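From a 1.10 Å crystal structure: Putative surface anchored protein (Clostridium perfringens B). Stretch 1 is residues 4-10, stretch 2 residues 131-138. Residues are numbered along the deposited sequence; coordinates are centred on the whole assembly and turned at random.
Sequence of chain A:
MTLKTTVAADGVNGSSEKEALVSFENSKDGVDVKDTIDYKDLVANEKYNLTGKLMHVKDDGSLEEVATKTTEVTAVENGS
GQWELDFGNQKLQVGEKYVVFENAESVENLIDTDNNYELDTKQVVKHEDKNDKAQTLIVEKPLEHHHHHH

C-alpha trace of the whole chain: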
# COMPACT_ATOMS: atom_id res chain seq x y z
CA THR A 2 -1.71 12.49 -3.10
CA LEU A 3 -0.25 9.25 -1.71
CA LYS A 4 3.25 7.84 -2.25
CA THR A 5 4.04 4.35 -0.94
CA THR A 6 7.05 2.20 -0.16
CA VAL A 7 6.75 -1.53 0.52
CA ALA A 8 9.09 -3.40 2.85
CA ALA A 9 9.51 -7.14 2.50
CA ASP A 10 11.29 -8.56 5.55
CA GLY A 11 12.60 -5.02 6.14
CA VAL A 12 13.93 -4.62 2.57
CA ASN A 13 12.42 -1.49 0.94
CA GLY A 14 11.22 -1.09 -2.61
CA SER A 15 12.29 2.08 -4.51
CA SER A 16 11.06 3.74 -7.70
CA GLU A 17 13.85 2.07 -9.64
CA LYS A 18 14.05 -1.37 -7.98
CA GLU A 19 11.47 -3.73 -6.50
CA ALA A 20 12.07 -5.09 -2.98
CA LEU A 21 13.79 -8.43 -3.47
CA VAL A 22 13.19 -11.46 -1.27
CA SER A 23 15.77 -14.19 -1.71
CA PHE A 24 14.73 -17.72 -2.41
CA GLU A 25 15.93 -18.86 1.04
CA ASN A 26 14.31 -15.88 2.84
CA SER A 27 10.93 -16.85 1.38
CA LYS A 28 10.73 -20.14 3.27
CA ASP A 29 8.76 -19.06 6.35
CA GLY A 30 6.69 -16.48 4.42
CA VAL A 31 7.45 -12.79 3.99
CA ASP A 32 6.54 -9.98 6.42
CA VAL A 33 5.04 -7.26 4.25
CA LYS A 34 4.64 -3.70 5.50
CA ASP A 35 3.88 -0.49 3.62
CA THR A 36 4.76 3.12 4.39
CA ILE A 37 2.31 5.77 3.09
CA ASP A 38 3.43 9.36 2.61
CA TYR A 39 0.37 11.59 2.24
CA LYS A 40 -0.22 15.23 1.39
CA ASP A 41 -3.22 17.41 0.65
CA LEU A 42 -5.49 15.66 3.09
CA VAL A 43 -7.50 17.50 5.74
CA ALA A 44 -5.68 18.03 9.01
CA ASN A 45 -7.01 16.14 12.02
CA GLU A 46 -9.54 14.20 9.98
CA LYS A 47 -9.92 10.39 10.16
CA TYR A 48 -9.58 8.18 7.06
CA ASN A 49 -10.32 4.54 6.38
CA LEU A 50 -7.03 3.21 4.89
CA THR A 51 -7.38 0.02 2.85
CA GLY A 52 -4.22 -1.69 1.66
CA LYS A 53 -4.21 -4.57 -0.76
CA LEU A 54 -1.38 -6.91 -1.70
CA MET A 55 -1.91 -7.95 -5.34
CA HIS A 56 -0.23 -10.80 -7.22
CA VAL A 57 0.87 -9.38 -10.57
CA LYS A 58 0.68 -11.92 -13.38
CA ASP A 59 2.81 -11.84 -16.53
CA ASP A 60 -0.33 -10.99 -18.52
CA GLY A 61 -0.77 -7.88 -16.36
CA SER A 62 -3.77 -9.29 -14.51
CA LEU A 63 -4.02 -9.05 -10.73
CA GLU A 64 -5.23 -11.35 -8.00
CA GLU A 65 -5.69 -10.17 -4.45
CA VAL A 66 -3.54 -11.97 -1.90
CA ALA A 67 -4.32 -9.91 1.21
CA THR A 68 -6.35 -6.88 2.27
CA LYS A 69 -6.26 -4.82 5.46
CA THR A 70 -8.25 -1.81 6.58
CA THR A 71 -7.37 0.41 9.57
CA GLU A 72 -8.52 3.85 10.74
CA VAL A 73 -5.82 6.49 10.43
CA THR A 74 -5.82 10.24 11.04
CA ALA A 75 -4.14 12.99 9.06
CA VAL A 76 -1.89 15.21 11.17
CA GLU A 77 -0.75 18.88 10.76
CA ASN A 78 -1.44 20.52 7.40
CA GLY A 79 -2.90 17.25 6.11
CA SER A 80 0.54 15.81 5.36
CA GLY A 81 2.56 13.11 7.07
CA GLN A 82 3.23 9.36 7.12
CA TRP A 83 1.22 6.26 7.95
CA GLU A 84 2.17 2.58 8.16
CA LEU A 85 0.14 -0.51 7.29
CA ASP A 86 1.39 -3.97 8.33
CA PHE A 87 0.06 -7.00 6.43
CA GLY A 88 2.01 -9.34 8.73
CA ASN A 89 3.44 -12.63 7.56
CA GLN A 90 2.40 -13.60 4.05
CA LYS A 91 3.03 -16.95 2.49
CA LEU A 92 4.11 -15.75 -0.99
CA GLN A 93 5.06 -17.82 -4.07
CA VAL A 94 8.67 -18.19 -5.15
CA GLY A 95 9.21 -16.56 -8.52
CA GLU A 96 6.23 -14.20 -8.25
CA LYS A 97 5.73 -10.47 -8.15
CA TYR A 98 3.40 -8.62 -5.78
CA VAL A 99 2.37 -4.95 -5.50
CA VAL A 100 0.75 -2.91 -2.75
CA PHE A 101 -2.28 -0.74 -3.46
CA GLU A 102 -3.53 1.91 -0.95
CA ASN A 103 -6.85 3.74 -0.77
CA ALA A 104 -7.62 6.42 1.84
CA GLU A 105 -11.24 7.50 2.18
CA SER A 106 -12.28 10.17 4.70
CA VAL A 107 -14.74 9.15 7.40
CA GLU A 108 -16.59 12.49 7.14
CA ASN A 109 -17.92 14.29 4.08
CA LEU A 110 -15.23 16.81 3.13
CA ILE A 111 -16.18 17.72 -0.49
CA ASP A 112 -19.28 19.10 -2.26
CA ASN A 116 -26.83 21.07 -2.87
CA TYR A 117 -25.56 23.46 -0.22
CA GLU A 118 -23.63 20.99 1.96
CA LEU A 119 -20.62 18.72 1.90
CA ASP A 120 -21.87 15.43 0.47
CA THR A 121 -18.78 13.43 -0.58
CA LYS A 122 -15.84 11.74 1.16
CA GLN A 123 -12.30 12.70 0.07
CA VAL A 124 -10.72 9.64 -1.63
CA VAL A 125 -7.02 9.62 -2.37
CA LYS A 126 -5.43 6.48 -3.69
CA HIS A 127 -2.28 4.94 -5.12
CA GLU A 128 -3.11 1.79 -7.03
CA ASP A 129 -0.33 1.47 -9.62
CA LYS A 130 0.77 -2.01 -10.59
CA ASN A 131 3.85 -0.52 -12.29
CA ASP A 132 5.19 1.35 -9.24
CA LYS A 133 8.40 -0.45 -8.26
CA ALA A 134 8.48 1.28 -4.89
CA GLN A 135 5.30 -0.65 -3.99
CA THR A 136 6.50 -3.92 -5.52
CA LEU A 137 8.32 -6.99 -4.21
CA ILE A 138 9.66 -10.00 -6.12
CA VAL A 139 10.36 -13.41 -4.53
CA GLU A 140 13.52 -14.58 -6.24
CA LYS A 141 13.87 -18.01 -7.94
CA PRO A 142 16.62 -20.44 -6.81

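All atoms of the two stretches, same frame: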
# COMPACT_ATOMS: atom_id res chain seq x y z
N LYS A 4 2.09 8.62 -1.79
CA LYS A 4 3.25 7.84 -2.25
C LYS A 4 3.45 6.69 -1.28
O LYS A 4 3.15 6.81 -0.10
CB LYS A 4 4.50 8.72 -2.21
CG LYS A 4 4.49 9.86 -3.21
CD LYS A 4 5.47 10.96 -2.85
CE LYS A 4 6.89 10.42 -2.71
NZ LYS A 4 7.22 10.11 -1.29
N THR A 5 3.92 5.55 -1.78
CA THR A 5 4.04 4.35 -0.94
C THR A 5 5.35 3.62 -1.17
O THR A 5 5.90 3.67 -2.26
CB THR A 5 2.86 3.39 -1.19
OG1 THR A 5 2.98 2.87 -2.53
CG2 THR A 5 1.50 4.07 -1.06
N THR A 6 5.85 3.02 -0.10
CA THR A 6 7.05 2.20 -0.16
C THR A 6 6.79 0.90 0.60
O THR A 6 6.58 0.90 1.81
CB THR A 6 8.24 2.93 0.49
OG1 THR A 6 8.36 4.25 -0.05
CG2 THR A 6 9.53 2.18 0.23
N VAL A 7 6.87 -0.22 -0.12
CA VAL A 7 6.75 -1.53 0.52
C VAL A 7 8.05 -1.93 1.19
O VAL A 7 9.12 -1.54 0.77
CB VAL A 7 6.30 -2.59 -0.52
CG1 VAL A 7 7.40 -2.91 -1.53
CG2 VAL A 7 5.79 -3.86 0.15
N ALA A 8 7.93 -2.73 2.25
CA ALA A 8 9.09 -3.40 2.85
C ALA A 8 8.75 -4.86 2.96
O ALA A 8 7.69 -5.25 3.48
CB ALA A 8 9.39 -2.83 4.22
N ALA A 9 9.67 -5.70 2.48
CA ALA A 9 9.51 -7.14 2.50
C ALA A 9 10.63 -7.72 3.36
O ALA A 9 11.82 -7.57 3.04
CB ALA A 9 9.61 -7.66 1.08
N ASP A 10 10.27 -8.19 4.56
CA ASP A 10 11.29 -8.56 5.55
C ASP A 10 12.28 -7.39 5.78
O ASP A 10 13.45 -7.60 6.04
CB ASP A 10 11.97 -9.88 5.15
CG ASP A 10 10.93 -11.11 5.19
OD1 ASP A 10 9.76 -11.09 6.04
OD2 ASP A 10 11.47 -12.17 4.59
N ASN A 131 2.53 -0.76 -11.73
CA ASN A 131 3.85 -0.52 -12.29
C ASN A 131 4.80 0.24 -11.36
O ASN A 131 5.93 0.55 -11.74
CB ASN A 131 3.75 0.16 -13.68
CG ASN A 131 2.98 -0.66 -14.69
OD1 ASN A 131 2.06 -0.17 -15.35
ND2 ASN A 131 3.33 -1.92 -14.82
N ASP A 132 4.35 0.59 -10.15
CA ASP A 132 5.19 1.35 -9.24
C ASP A 132 6.15 0.42 -8.49
O ASP A 132 5.74 -0.30 -7.57
CB ASP A 132 4.33 2.16 -8.25
CG ASP A 132 5.16 2.98 -7.29
OD1 ASP A 132 6.41 2.96 -7.37
OD2 ASP A 132 4.56 3.75 -6.49
N LYS A 133 7.43 0.43 -8.88
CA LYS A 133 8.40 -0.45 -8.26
C LYS A 133 8.56 -0.23 -6.76
O LYS A 133 8.98 -1.14 -6.04
CB LYS A 133 9.75 -0.41 -8.99
CG LYS A 133 9.65 -0.87 -10.43
CD LYS A 133 11.01 -0.83 -11.11
CE LYS A 133 10.96 -1.52 -12.47
NZ LYS A 133 12.24 -1.39 -13.22
N ALA A 134 8.31 1.01 -6.30
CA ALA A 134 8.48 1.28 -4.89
C ALA A 134 7.49 0.49 -4.04
O ALA A 134 7.74 0.29 -2.85
CB ALA A 134 8.38 2.78 -4.58
N GLN A 135 6.37 0.12 -4.63
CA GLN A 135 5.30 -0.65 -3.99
C GLN A 135 5.38 -2.14 -4.24
O GLN A 135 4.48 -2.88 -3.88
CB GLN A 135 3.92 -0.13 -4.46
CG GLN A 135 3.68 1.33 -4.16
CD GLN A 135 3.43 1.60 -2.70
OE1 GLN A 135 3.62 0.81 -1.79
N THR A 136 6.43 -2.57 -4.97
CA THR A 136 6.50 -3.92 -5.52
C THR A 136 7.61 -4.74 -4.83
O THR A 136 8.65 -4.22 -4.53
CB THR A 136 6.76 -3.84 -7.04
OG1 THR A 136 5.74 -3.06 -7.65
CG2 THR A 136 6.71 -5.19 -7.74
N LEU A 137 7.32 -6.04 -4.64
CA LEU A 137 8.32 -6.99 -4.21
C LEU A 137 8.34 -8.15 -5.20
O LEU A 137 7.34 -8.49 -5.79
CB LEU A 137 8.07 -7.42 -2.77
CG LEU A 137 6.87 -8.33 -2.51
CD1 LEU A 137 7.27 -9.81 -2.64
CD2 LEU A 137 6.19 -8.11 -1.18
N ILE A 138 9.50 -8.79 -5.31
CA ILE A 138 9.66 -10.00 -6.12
C ILE A 138 10.33 -11.09 -5.27
O ILE A 138 11.27 -10.77 -4.55
CB ILE A 138 10.55 -9.73 -7.36
CG1 ILE A 138 9.85 -8.74 -8.31
CG2 ILE A 138 10.86 -11.04 -8.10
CD1 ILE A 138 10.74 -8.16 -9.39
O HOH W 1 5.05 5.49 -4.52

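Asp 132 opens the contact by organising its own turn. Its OD1 accepts a hydrogen bond from Ala 134 N at 2.9 Å, while its backbone O receives Gln 135 N at 3.0 Å and Thr 136 OG1 at 2.8 Å. The short carboxylate suits the bond to Ala 134 N, since OD1 can turn back to an amide two residues on, and it also reaches across: a water donates to Asp 132 OD2 at 2.7 Å and accepts from Thr 5 N at 3.0 Å.

Ala 134 gives the only direct hydrogen bond between the stretches, with Val 7 N donating to Ala 134 O at 2.9 Å and a nearly straight 162°. Its small methyl fits close to the opposing backbone, with Ala 134 CB 3.5 Å from Thr 5 O.

Gln 135 makes the decisive link. Its CD lies 1.4 Å from Thr 5 OG1, a covalent bond: an ester, formed from a threonine hydroxyl and a glutamine carboxamide, with NE2 absent from the model as loss of ammonia would require. Two m rotamers bring the flexible side chain round to the hydroxyl.

Beyond it no further hydrogen bond crosses, and at Leu 137 the side-chain packing is apolar. The CA-to-CB bond of Thr 136 points away from stretch 1, and its hydroxyl serves its own turn by donating to Asp 132 O; its backbone O lies 3.5 Å from Val 7 CG1. Leu 137 turns toward stretch 1, where the branched apolar side chain of this buried residue can pack on methyls, its CD2 4.1 Å from Ala 9 CB and 4.5 Å from Val 7 CG2.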